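Local coordinates for protein beta-lactamase (Serratia marcescens, PDB 5GWA) that probably hydrolyses beta-lactam antibiotics as a class A extended-spectrum beta-lactamase, and is held here with the inhibitor avibactam covalently bound, at residues T4-K8 against F33-V37; M45-K50 against I141-E147; T162-V168 against A245-Y249; L171-Y175 against D232-I236. All blocks are in the same frame, centred on the assembly; numbering follows the deposited sequence.

Contact 1: T4-K8 against F33-V37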
loop_
_atom_site.group_PDB
_atom_site.type_symbol
_atom_site.label_atom_id
_atom_site.label_comp_id
_atom_site.label_asym_id
_atom_site.label_seq_id
_atom_site.Cartn_x
_atom_site.Cartn_y
_atom_site.Cartn_z
ATOM N N THR A 4 6.086 39.909 7.177
ATOM C CA THR A 4 6.639 38.558 7.046
ATOM C C THR A 4 7.125 38.009 8.384
ATOM O O THR A 4 6.974 36.814 8.679
ATOM C CB THR A 4 7.820 38.530 6.068
ATOM O OG1 THR A 4 7.406 39.060 4.802
ATOM C CG2 THR A 4 8.331 37.098 5.881
ATOM N N ASP A 5 7.751 38.870 9.182
ATOM C CA ASP A 5 8.140 38.471 10.526
ATOM C C ASP A 5 6.930 38.132 11.389
ATOM O O ASP A 5 6.975 37.198 12.192
ATOM C CB ASP A 5 8.978 39.559 11.190
ATOM C CG ASP A 5 10.439 39.447 10.836
ATOM O OD1 ASP A 5 11.119 38.560 11.398
ATOM O OD2 ASP A 5 10.890 40.199 9.949
ATOM N N SER A 6 5.844 38.875 11.204
ATOM C CA SER A 6 4.616 38.633 11.946
ATOM C C SER A 6 3.966 37.285 11.595
ATOM O O SER A 6 3.500 36.558 12.471
ATOM C CB SER A 6 3.626 39.760 11.670
ATOM O OG SER A 6 2.511 39.648 12.528
ATOM N N LEU A 7 3.914 36.986 10.307
ATOM C CA LEU A 7 3.439 35.683 9.824
ATOM C C LEU A 7 4.273 34.545 10.403
ATOM O O LEU A 7 3.741 33.570 10.935
ATOM C CB LEU A 7 3.498 35.656 8.295
ATOM C CG LEU A 7 3.235 34.310 7.614
ATOM C CD1 LEU A 7 1.856 33.756 7.962
ATOM C CD2 LEU A 7 3.418 34.443 6.114
ATOM N N LYS A 8 5.583 34.695 10.360
ATOM C CA LYS A 8 6.456 33.741 11.007
ATOM C C LYS A 8 6.124 33.519 12.493
ATOM O O LYS A 8 6.105 32.393 12.978
ATOM C CB LYS A 8 7.899 34.178 10.838
ATOM C CG LYS A 8 8.893 33.135 11.258
ATOM C CD LYS A 8 10.257 33.450 10.702
ATOM C CE LYS A 8 11.310 32.646 11.425
ATOM N NZ LYS A 8 12.487 32.396 10.548
ATOM N N PHE A 33 9.528 37.157 -1.664
ATOM C CA PHE A 33 8.994 36.667 -0.414
ATOM C C PHE A 33 9.698 35.391 0.004
ATOM O O PHE A 33 9.966 34.521 -0.828
ATOM C CB PHE A 33 7.511 36.392 -0.520
ATOM C CG PHE A 33 6.911 35.894 0.756
ATOM C CD1 PHE A 33 6.721 36.767 1.828
ATOM C CD2 PHE A 33 6.625 34.549 0.932
ATOM C CE1 PHE A 33 6.180 36.320 3.011
ATOM C CE2 PHE A 33 6.074 34.097 2.119
ATOM C CZ PHE A 33 5.853 34.988 3.161
ATOM N N LYS A 34 10.069 35.329 1.279
ATOM C CA LYS A 34 10.824 34.191 1.795
ATOM C C LYS A 34 10.500 34.009 3.270
ATOM O O LYS A 34 10.516 34.990 4.024
ATOM C CB LYS A 34 12.317 34.415 1.569
ATOM C CG LYS A 34 13.222 33.419 2.271
ATOM C CD LYS A 34 14.675 33.621 1.851
ATOM C CE LYS A 34 15.587 33.683 3.059
ATOM N NZ LYS A 34 16.968 34.050 2.647
ATOM N N LEU A 35 10.143 32.779 3.677
ATOM C CA LEU A 35 9.875 32.467 5.067
ATOM C C LEU A 35 10.385 31.069 5.367
ATOM O O LEU A 35 10.094 30.142 4.605
ATOM C CB LEU A 35 8.372 32.543 5.330
ATOM C CG LEU A 35 7.951 32.377 6.788
ATOM C CD1 LEU A 35 6.828 33.358 7.099
ATOM C CD2 LEU A 35 7.518 30.954 7.084
ATOM N N ASN A 36 11.128 30.915 6.465
ATOM C CA ASN A 36 11.658 29.624 6.901
ATOM C C ASN A 36 11.344 29.435 8.373
ATOM O O ASN A 36 11.472 30.383 9.162
ATOM C CB ASN A 36 13.161 29.587 6.720
ATOM C CG ASN A 36 13.589 29.572 5.273
ATOM O OD1 ASN A 36 13.014 28.883 4.431
ATOM N ND2 ASN A 36 14.586 30.376 4.964
ATOM N N VAL A 37 10.936 28.230 8.757
ATOM C CA VAL A 37 10.731 27.844 10.144
ATOM C C VAL A 37 11.382 26.485 10.387
ATOM O O VAL A 37 11.131 25.538 9.645
ATOM C CB VAL A 37 9.239 27.770 10.512
ATOM C CG1 VAL A 37 9.060 27.315 11.951
ATOM C CG2 VAL A 37 8.579 29.115 10.258
HETATM O O HOH W 1 12.225 33.412 7.623
#

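Contact 2: M45-K50 against I141-E147. With NXL ((2S,5R)-1-formyl-5-[(sulfooxy)amino]piperidine-2-carboxamide), chain B.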
loop_
_atom_site.group_PDB
_atom_site.type_symbol
_atom_site.label_atom_id
_atom_site.label_comp_id
_atom_site.label_asym_id
_atom_site.label_seq_id
_atom_site.Cartn_x
_atom_site.Cartn_y
_atom_site.Cartn_z
ATOM N N MET A 45 11.946 12.763 3.699
ATOM C CA MET A 45 11.126 13.193 2.557
ATOM C C MET A 45 9.913 12.277 2.288
ATOM O O MET A 45 8.884 12.752 1.757
ATOM C CB MET A 45 11.976 13.289 1.291
ATOM C CG MET A 45 12.911 14.453 1.305
ATOM S SD MET A 45 13.717 14.737 -0.269
ATOM C CE MET A 45 14.960 13.462 -0.265
ATOM N N GLN A 46 10.074 10.976 2.541
ATOM C CA GLN A 46 9.185 9.900 2.070
ATOM C C GLN A 46 8.823 10.183 0.618
ATOM O O GLN A 46 9.722 10.529 -0.159
ATOM C CB GLN A 46 7.981 9.790 2.959
ATOM C CG GLN A 46 8.223 9.032 4.233
ATOM C CD GLN A 46 8.426 7.554 4.007
ATOM O OE1 GLN A 46 8.333 7.054 2.888
ATOM N NE2 GLN A 46 8.769 6.832 5.096
ATOM N N SER A 47 7.552 10.153 0.264
ATOM C CA SER A 47 7.180 10.146 -1.150
ATOM C C SER A 47 7.412 11.480 -1.848
ATOM O O SER A 47 7.365 11.508 -3.085
ATOM C CB SER A 47 5.722 9.760 -1.379
ATOM O OG SER A 47 5.459 8.377 -1.122
ATOM N N THR A 48 7.749 12.548 -1.117
ATOM C CA THR A 48 7.989 13.824 -1.764
ATOM C C THR A 48 9.196 13.760 -2.697
ATOM O O THR A 48 9.212 14.470 -3.685
ATOM C CB THR A 48 8.148 15.010 -0.792
ATOM O OG1 THR A 48 9.310 14.817 0.009
ATOM C CG2 THR A 48 6.888 15.158 0.084
ATOM N N TYR A 49 10.085 12.794 -2.493
ATOM C CA TYR A 49 11.225 12.684 -3.381
ATOM C C TYR A 49 10.922 12.141 -4.741
ATOM O O TYR A 49 11.804 12.147 -5.627
ATOM C CB TYR A 49 12.408 12.013 -2.710
ATOM C CG TYR A 49 12.453 10.491 -2.733
ATOM C CD1 TYR A 49 11.293 9.718 -2.818
ATOM C CD2 TYR A 49 13.670 9.823 -2.523
ATOM C CE1 TYR A 49 11.360 8.329 -2.772
ATOM C CE2 TYR A 49 13.740 8.436 -2.506
ATOM C CZ TYR A 49 12.571 7.690 -2.579
ATOM O OH TYR A 49 12.626 6.296 -2.512
ATOM N N LYS A 50 9.686 11.752 -4.978
ATOM C CA LYS A 50 9.267 11.317 -6.317
ATOM C C LYS A 50 9.218 12.524 -7.263
ATOM O O LYS A 50 9.244 12.359 -8.489
ATOM C CB LYS A 50 7.929 10.588 -6.270
ATOM C CG LYS A 50 8.036 9.257 -5.521
ATOM C CD LYS A 50 6.671 8.702 -5.140
ATOM C CE LYS A 50 6.832 7.476 -4.266
ATOM N NZ LYS A 50 5.523 6.856 -3.949
ATOM N N ILE A 141 19.905 18.257 0.059
ATOM C CA ILE A 141 19.003 17.163 -0.267
ATOM C C ILE A 141 19.828 15.889 -0.382
ATOM O O ILE A 141 20.846 15.878 -1.098
ATOM C CB ILE A 141 18.243 17.412 -1.591
ATOM C CG1 ILE A 141 17.427 18.709 -1.503
ATOM C CG2 ILE A 141 17.307 16.242 -1.916
ATOM C CD1 ILE A 141 16.741 19.158 -2.762
ATOM N N SER A 142 19.345 14.815 0.232
ATOM C CA SER A 142 20.023 13.521 0.216
ATOM C C SER A 142 19.072 12.468 -0.311
ATOM O O SER A 142 18.026 12.223 0.294
ATOM C CB SER A 142 20.503 13.153 1.609
ATOM O OG SER A 142 21.014 11.829 1.649
ATOM N N ILE A 143 19.445 11.829 -1.415
ATOM C CA ILE A 143 18.645 10.742 -1.997
ATOM C C ILE A 143 19.499 9.482 -1.994
ATOM O O ILE A 143 20.484 9.375 -2.766
ATOM C CB ILE A 143 18.104 11.120 -3.386
ATOM C CG1 ILE A 143 17.158 12.331 -3.265
ATOM C CG2 ILE A 143 17.449 9.936 -4.099
ATOM C CD1 ILE A 143 16.812 13.033 -4.552
ATOM N N LYS A 144 19.062 8.512 -1.192
ATOM C CA LYS A 144 19.872 7.343 -0.882
ATOM C C LYS A 144 19.145 6.009 -1.041
ATOM O O LYS A 144 19.790 4.975 -1.055
ATOM C CB LYS A 144 20.412 7.478 0.516
ATOM C CG LYS A 144 21.355 8.661 0.688
ATOM C CD LYS A 144 22.660 8.519 -0.046
ATOM C CE LYS A 144 23.375 9.871 -0.083
ATOM N NZ LYS A 144 24.759 9.733 -0.612
ATOM N N ALA A 145 17.828 6.002 -0.883
ATOM C CA ALA A 145 17.136 4.710 -0.745
ATOM C C ALA A 145 15.878 4.696 -1.588
ATOM O O ALA A 145 15.124 5.648 -1.611
ATOM C CB ALA A 145 16.744 4.446 0.679
ATOM N N THR A 146 15.626 3.567 -2.203
ATOM C CA THR A 146 14.413 3.353 -2.982
ATOM C C THR A 146 13.250 3.091 -2.030
ATOM O O THR A 146 13.437 2.987 -0.825
ATOM C CB THR A 146 14.539 2.118 -3.880
ATOM O OG1 THR A 146 14.754 0.968 -3.055
ATOM C CG2 THR A 146 15.674 2.258 -4.877
ATOM N N GLU A 147 12.046 2.985 -2.573
ATOM C CA GLU A 147 10.912 2.656 -1.729
ATOM C C GLU A 147 11.052 1.281 -1.120
ATOM O O GLU A 147 10.764 1.113 0.067
ATOM C CB GLU A 147 9.586 2.778 -2.503
ATOM C CG GLU A 147 9.197 4.234 -2.732
ATOM C CD GLU A 147 8.691 4.946 -1.500
ATOM O OE1 GLU A 147 8.343 4.273 -0.495
ATOM O OE2 GLU A 147 8.528 6.202 -1.512
HETATM O OAC NXL B . 5.292 8.861 1.097
HETATM C CAN NXL B . 4.957 8.122 0.178
HETATM N N NXL B . 4.352 7.029 0.313
HETATM C CAJ NXL B . 3.722 6.371 -0.813
HETATM C CA NXL B . 4.130 6.491 1.648
HETATM C C NXL B . 4.828 5.209 1.945
HETATM O O NXL B . 5.417 4.585 1.082
HETATM N NAA NXL B . 4.634 4.737 3.180
HETATM C CB NXL B . 2.647 6.341 1.870
HETATM C CAH NXL B . 1.938 5.670 0.719
HETATM C CAO NXL B . 2.226 6.361 -0.607
HETATM N NAK NXL B . 1.651 7.710 -0.795
HETATM O OAL NXL B . 1.357 8.382 0.298
HETATM S SAR NXL B . 1.296 9.904 0.129
HETATM O OAD NXL B . -0.097 10.166 -0.049
HETATM O OAE NXL B . 1.653 10.691 1.257
HETATM O OAG NXL B . 2.474 10.221 -0.957
HETATM O O HOH W 2 8.529 4.395 2.255
#

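Contact 3: T162-V168 against A245-Y249. With NA (sodium ion), chain L; NA (sodium ion), chain K.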
loop_
_atom_site.group_PDB
_atom_site.type_symbol
_atom_site.label_atom_id
_atom_site.label_comp_id
_atom_site.label_asym_id
_atom_site.label_seq_id
_atom_site.Cartn_x
_atom_site.Cartn_y
_atom_site.Cartn_z
ATOM N N THR A 162 15.882 16.143 3.672
ATOM C CA THR A 162 15.966 17.449 3.071
ATOM C C THR A 162 15.868 18.537 4.112
ATOM O O THR A 162 15.243 18.334 5.163
ATOM C CB THR A 162 14.837 17.636 2.023
ATOM O OG1 THR A 162 15.108 18.786 1.219
ATOM C CG2 THR A 162 13.481 17.776 2.691
ATOM N N THR A 163 16.383 19.718 3.788
ATOM C CA THR A 163 15.932 20.899 4.468
ATOM C C THR A 163 14.718 21.458 3.738
ATOM O O THR A 163 14.522 21.218 2.568
ATOM C CB THR A 163 16.985 21.994 4.543
ATOM O OG1 THR A 163 17.378 22.377 3.229
ATOM C CG2 THR A 163 18.195 21.555 5.382
ATOM N N PRO A 164 13.850 22.193 4.448
ATOM C CA PRO A 164 12.637 22.660 3.734
ATOM C C PRO A 164 12.929 23.755 2.715
ATOM O O PRO A 164 12.241 23.859 1.693
ATOM C CB PRO A 164 11.719 23.169 4.827
ATOM C CG PRO A 164 12.361 22.845 6.128
ATOM C CD PRO A 164 13.788 22.417 5.893
ATOM N N ASP A 165 13.906 24.614 3.008
ATOM C CA ASP A 165 14.312 25.644 2.076
ATOM C C ASP A 165 14.950 25.081 0.820
ATOM O O ASP A 165 14.644 25.564 -0.261
ATOM C CB ASP A 165 15.163 26.732 2.743
ATOM C CG ASP A 165 16.386 26.198 3.447
ATOM O OD1 ASP A 165 16.347 25.165 4.136
ATOM O OD2 ASP A 165 17.443 26.859 3.344
ATOM N N ALA A 166 15.660 23.959 0.926
ATOM C CA ALA A 166 16.141 23.293 -0.293
ATOM C C ALA A 166 14.942 22.974 -1.193
ATOM O O ALA A 166 14.997 23.131 -2.426
ATOM C CB ALA A 166 16.909 22.046 0.023
ATOM N N THR A 167 13.897 22.413 -0.602
ATOM C CA THR A 167 12.772 22.005 -1.397
ATOM C C THR A 167 12.177 23.151 -2.182
ATOM O O THR A 167 11.907 23.007 -3.378
ATOM C CB THR A 167 11.685 21.372 -0.524
ATOM O OG1 THR A 167 12.261 20.357 0.310
ATOM C CG2 THR A 167 10.592 20.808 -1.372
ATOM N N VAL A 168 11.915 24.278 -1.525
ATOM C CA VAL A 168 11.287 25.377 -2.238
ATOM C C VAL A 168 12.257 26.047 -3.242
ATOM O O VAL A 168 11.801 26.505 -4.289
ATOM C CB VAL A 168 10.617 26.417 -1.341
ATOM C CG1 VAL A 168 9.446 25.834 -0.580
ATOM C CG2 VAL A 168 11.628 27.095 -0.417
ATOM N N ALA A 245 5.984 28.840 -3.824
ATOM C CA ALA A 245 6.390 27.488 -3.464
ATOM C C ALA A 245 6.379 27.335 -1.961
ATOM O O ALA A 245 6.720 28.281 -1.234
ATOM C CB ALA A 245 7.764 27.199 -4.009
ATOM N N ILE A 246 5.816 26.227 -1.493
ATOM C CA ILE A 246 5.728 25.962 -0.071
ATOM C C ILE A 246 6.066 24.488 0.181
ATOM O O ILE A 246 5.695 23.606 -0.580
ATOM C CB ILE A 246 4.341 26.336 0.496
ATOM C CG1 ILE A 246 4.216 26.034 1.985
ATOM C CG2 ILE A 246 3.228 25.668 -0.291
ATOM C CD1 ILE A 246 3.068 26.759 2.643
ATOM N N ALA A 247 6.782 24.239 1.272
ATOM C CA ALA A 247 7.050 22.888 1.716
ATOM C C ALA A 247 6.843 22.765 3.203
ATOM O O ALA A 247 7.354 23.599 3.968
ATOM C CB ALA A 247 8.456 22.507 1.351
ATOM N N VAL A 248 6.030 21.801 3.629
ATOM C CA VAL A 248 5.823 21.572 5.050
ATOM C C VAL A 248 6.117 20.121 5.376
ATOM O O VAL A 248 5.589 19.208 4.735
ATOM C CB VAL A 248 4.398 21.943 5.529
ATOM C CG1 VAL A 248 4.250 21.722 7.026
ATOM C CG2 VAL A 248 4.058 23.385 5.157
ATOM N N TYR A 249 6.972 19.896 6.382
ATOM C CA TYR A 249 7.325 18.559 6.839
ATOM C C TYR A 249 6.953 18.427 8.308
ATOM O O TYR A 249 7.525 19.098 9.152
ATOM C CB TYR A 249 8.842 18.313 6.710
ATOM C CG TYR A 249 9.322 18.451 5.308
ATOM C CD1 TYR A 249 9.664 19.685 4.786
ATOM C CD2 TYR A 249 9.454 17.335 4.488
ATOM C CE1 TYR A 249 10.120 19.806 3.488
ATOM C CE2 TYR A 249 9.783 17.464 3.155
ATOM C CZ TYR A 249 10.093 18.686 2.669
ATOM O OH TYR A 249 10.474 18.740 1.363
HETATM NA NA NA L . 19.101 24.373 2.515
HETATM NA NA NA K . 18.454 25.087 5.877
HETATM O O HOH W 3 19.644 27.455 6.558
HETATM O O HOH W 4 20.992 24.452 6.524
HETATM O O HOH W 5 19.531 24.340 -0.179
#

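Contact 4: L171-Y175 against D232-I236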
loop_
_atom_site.group_PDB
_atom_site.type_symbol
_atom_site.label_atom_id
_atom_site.label_comp_id
_atom_site.label_asym_id
_atom_site.label_seq_id
_atom_site.Cartn_x
_atom_site.Cartn_y
_atom_site.Cartn_z
ATOM N N LEU A 171 11.747 23.757 -6.113
ATOM C CA LEU A 171 10.435 23.991 -6.716
ATOM C C LEU A 171 10.395 25.264 -7.555
ATOM O O LEU A 171 9.728 25.303 -8.589
ATOM C CB LEU A 171 9.346 24.055 -5.647
ATOM C CG LEU A 171 8.995 22.720 -5.006
ATOM C CD1 LEU A 171 8.285 22.951 -3.701
ATOM C CD2 LEU A 171 8.152 21.824 -5.900
ATOM N N LYS A 172 11.114 26.296 -7.117
ATOM C CA LYS A 172 11.166 27.557 -7.853
ATOM C C LYS A 172 11.977 27.465 -9.153
ATOM O O LYS A 172 11.473 27.898 -10.203
ATOM C CB LYS A 172 11.710 28.659 -6.943
ATOM C CG LYS A 172 11.860 30.009 -7.616
ATOM C CD LYS A 172 12.189 31.071 -6.595
ATOM C CE LYS A 172 12.308 32.448 -7.218
ATOM N NZ LYS A 172 12.192 33.524 -6.197
ATOM N N LYS A 173 13.111 26.772 -9.114
ATOM C CA LYS A 173 13.907 26.471 -10.323
ATOM C C LYS A 173 13.021 25.736 -11.308
ATOM O O LYS A 173 12.939 26.050 -12.501
ATOM C CB LYS A 173 15.111 25.611 -9.974
ATOM C CG LYS A 173 16.190 26.345 -9.196
ATOM C CD LYS A 173 17.463 25.519 -9.116
ATOM C CE LYS A 173 18.526 26.219 -8.297
ATOM N NZ LYS A 173 19.313 27.113 -9.199
ATOM N N PHE A 174 12.264 24.773 -10.789
ATOM C CA PHE A 174 11.374 24.012 -11.663
ATOM C C PHE A 174 10.272 24.898 -12.266
ATOM O O PHE A 174 10.012 24.804 -13.480
ATOM C CB PHE A 174 10.732 22.860 -10.871
ATOM C CG PHE A 174 9.502 22.292 -11.506
ATOM C CD1 PHE A 174 9.587 21.571 -12.672
ATOM C CD2 PHE A 174 8.267 22.400 -10.877
ATOM C CE1 PHE A 174 8.460 21.052 -13.256
ATOM C CE2 PHE A 174 7.128 21.873 -11.464
ATOM C CZ PHE A 174 7.242 21.148 -12.632
ATOM N N TYR A 175 9.577 25.684 -11.435
ATOM C CA TYR A 175 8.389 26.407 -11.890
ATOM C C TYR A 175 8.747 27.428 -12.940
ATOM O O TYR A 175 7.943 27.708 -13.841
ATOM C CB TYR A 175 7.619 27.088 -10.733
ATOM C CG TYR A 175 6.205 27.342 -11.105
ATOM C CD1 TYR A 175 5.253 26.353 -10.970
ATOM C CD2 TYR A 175 5.829 28.508 -11.769
ATOM C CE1 TYR A 175 3.946 26.526 -11.392
ATOM C CE2 TYR A 175 4.523 28.680 -12.213
ATOM C CZ TYR A 175 3.586 27.684 -12.033
ATOM O OH TYR A 175 2.280 27.778 -12.504
ATOM N N ASP A 232 3.854 17.699 2.660
ATOM C CA ASP A 232 3.266 18.146 1.379
ATOM C C ASP A 232 4.104 19.312 0.862
ATOM O O ASP A 232 4.504 20.202 1.634
ATOM C CB ASP A 232 1.815 18.512 1.587
ATOM C CG ASP A 232 1.015 18.545 0.289
ATOM O OD1 ASP A 232 1.539 18.052 -0.751
ATOM O OD2 ASP A 232 -0.159 18.989 0.358
ATOM N N ILE A 233 4.461 19.248 -0.425
ATOM C CA ILE A 233 5.310 20.255 -1.072
ATOM C C ILE A 233 4.677 20.663 -2.384
ATOM O O ILE A 233 4.050 19.822 -3.030
ATOM C CB ILE A 233 6.763 19.756 -1.298
ATOM C CG1 ILE A 233 6.860 18.720 -2.412
ATOM C CG2 ILE A 233 7.318 19.200 -0.004
ATOM C CD1 ILE A 233 8.294 18.423 -2.809
ATOM N N GLY A 234 4.795 21.927 -2.780
ATOM C CA GLY A 234 4.192 22.312 -4.070
ATOM C C GLY A 234 4.283 23.764 -4.389
ATOM O O GLY A 234 4.933 24.540 -3.684
ATOM N N ILE A 235 3.599 24.117 -5.466
ATOM C CA ILE A 235 3.510 25.503 -5.929
ATOM C C ILE A 235 2.044 25.858 -6.003
ATOM O O ILE A 235 1.254 25.111 -6.597
ATOM C CB ILE A 235 4.153 25.713 -7.308
ATOM C CG1 ILE A 235 5.569 25.147 -7.364
ATOM C CG2 ILE A 235 4.139 27.214 -7.682
ATOM C CD1 ILE A 235 5.620 23.780 -8.004
ATOM N N ILE A 236 1.671 27.002 -5.427
ATOM C CA ILE A 236 0.283 27.394 -5.343
ATOM C C ILE A 236 0.061 28.685 -6.129
ATOM O O ILE A 236 0.876 29.614 -6.058
ATOM C CB ILE A 236 -0.113 27.558 -3.876
ATOM C CG1 ILE A 236 0.089 26.202 -3.179
ATOM C CG2 ILE A 236 -1.538 28.021 -3.715
ATOM C CD1 ILE A 236 -0.226 26.171 -1.709
#

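Contact 1: T4-K8 against F33-V37
Lys8, Leu35 and Thr4 bury the most surface here. The CA-to-CB bond of Lys8 points sideways, and its extended chain reaches across to the strand. Its NZ donates a hydrogen bond to Asn36 O at 2.6 Å. The same NZ binds water 1 at 3.1 Å, and this water also takes a hydrogen bond from Asn36 N at 3.0 Å. The lysine thus serves Asn36 O directly and Asn36 N through the water. Leu35 points at the helix. Its CD1 lies 3.7 Å from Leu7 CD2 and also 3.7 Å from Lys8 N, so it packs against the helix backbone as well as its side chains. Thr4 covers the start of the strand. Its CG2 is 3.6 Å from Lys34 O, and its OG1 is 3.5 Å from CE1, at the ring edge of Phe33. Leu7 CD2 touches the same ring edge at CZ, 3.9 Å away. The short axes run 9.1 Å apart at 27°, roughly parallel. Leu7 and Phe33 also meet helix 257-276, while Leu35 pairs with Val26 of strand 21-28. This is the N-terminal helix packed on an edge strand of the five-stranded antiparallel sheet in the alpha/beta domain of class A beta-lactamases.

Contact 2: M45-K50 against I141-E147
Tyr49 OH donates a hydrogen bond to Ala145 O at 2.7 Å, directly joining the two segments. Water 2 makes a second link, 2.7 Å from Gln46 OE1 and 2.8 Å from Glu147 OE1. Lys50 NZ and Glu147 OE2 form a long salt bridge of 3.9 Å. Lys50 NZ also donates to Ser47 OG at 3.2 Å, and it has further partners in Asn113 and Ser111. Gln46 NE2 is held by Gln157. Ser47 OG is covalently bound to CAN of the inhibitor at 1.4 Å. The carbonyl oxygen OAC takes a weak hydrogen bond of 2.7 Å from Ser47 N, consistent with an oxyanion hole. Ser47 and Lys50 fit the SxxK motif of this family at the start of helix 49-63. Glu147 probably corresponds to the general-base glutamate of the omega loop in class A enzymes. Thr146 is the N-cap of helix 147-151. Outside the polar centre the packing is mainly apolar. Tyr49 CD2 rests 4.1 Å from Ile143 CG2. Met45 CE packs against both isoleucines, 4.0 Å from Ile141 CG2 and 3.9 Å from Ile143 CG1, and lies 3.4 Å from Ser142 O.

Contact 3: T162-V168 against A245-Y249
Val168 is the main bump on the helix side. It fits against the strand between Ala245 and Ala247, whose small methyl groups make a shallow hollow. Val168 CB is 4.0 Å from Ala245 CB, and Val168 CG1 is 4.0 Å from Ala247 CB. CG1 also reaches the strand backbone, 3.6 Å from Ala247 N. The alanines let the helix come close: the short axes approach to 7.5 Å, with an angle of 149° between their directions. Ala247 CB in turn fits among helix atoms, 3.9 Å from Thr167 CG2 and 4.0 Å from Pro164 O. Helix 164-175 here covers one face of the five-stranded sheet in the class A beta-lactamase fold, and strand 243-253 is the middle strand of that sheet. Tyr249 is the large bump on the strand side. Its ring enters a hollow lined by Thr162, Pro164 and Thr167. CE1 lies 3.8 Å from Pro164 CA, and OH is 3.4 Å from Thr162 CG2. The hydroxyl also forms a 2.6 Å hydrogen bond with Thr167 OG1. Thr163 and Asp165 point away from the strand. Thr163 OG1, at the N-cap position, binds one sodium ion at 2.7 Å together with Asn140. Asp165 OD1 binds another at 2.7 Å, which Glu39 O also coordinates.

Contact 4: L171-Y175 against D232-I236
Apolar packing dominates, and no hydrogen bond crosses between the segments. Ile235 is the central residue. Its CD1 lies 3.8 Å from Leu171 CD2 and 4.1 Å from Phe174 CD2, at the edge of that ring. Leu171 also reaches along the strand, with CD1 4.3 Å from Ile233 CB and 3.7 Å from Gly234 O. The one aromatic interaction across the segments is a CH-pi contact. Ile235 CG2 sits over a face of the Tyr175 ring, 4.0 Å from its centroid. The rings are held from outside too: Phe174 meets Phe51 edge-to-face, and Tyr175 meets His243. The short axes are 9.2 Å apart at 39°. The CA-to-CB bond of Ile236 points away, and its side chain touches helix 257-276 on the other face of the sheet. This layering of helices on both faces of an antiparallel sheet is typical of the alpha/beta domain of class A beta-lactamases.

The contacts follow the chain as 1, then 2, then 3, with contact 4 nested inside the loop closed by contact 3. Contacts 1, 3 and 4 all reach the five-stranded sheet. Contacts 3 and 4 share helix 164-175 and use neighbouring strands, with centres about 9 Å apart. Ile246 N lies 2.9 Å from Gly234 O, a probable hydrogen bond between them. Contact 1 sits at the sheet edge, its centre about 27 Å from that of contact 2. Contact 2 holds part of the inhibitor site, including the serine carrying it. Its Thr48 touches contacts 3 and 4: OG1 is 4.1 Å from Tyr249 CE2, CB 4.0 Å from Ile233 CD1. So the active-site helix start packs on the sheet.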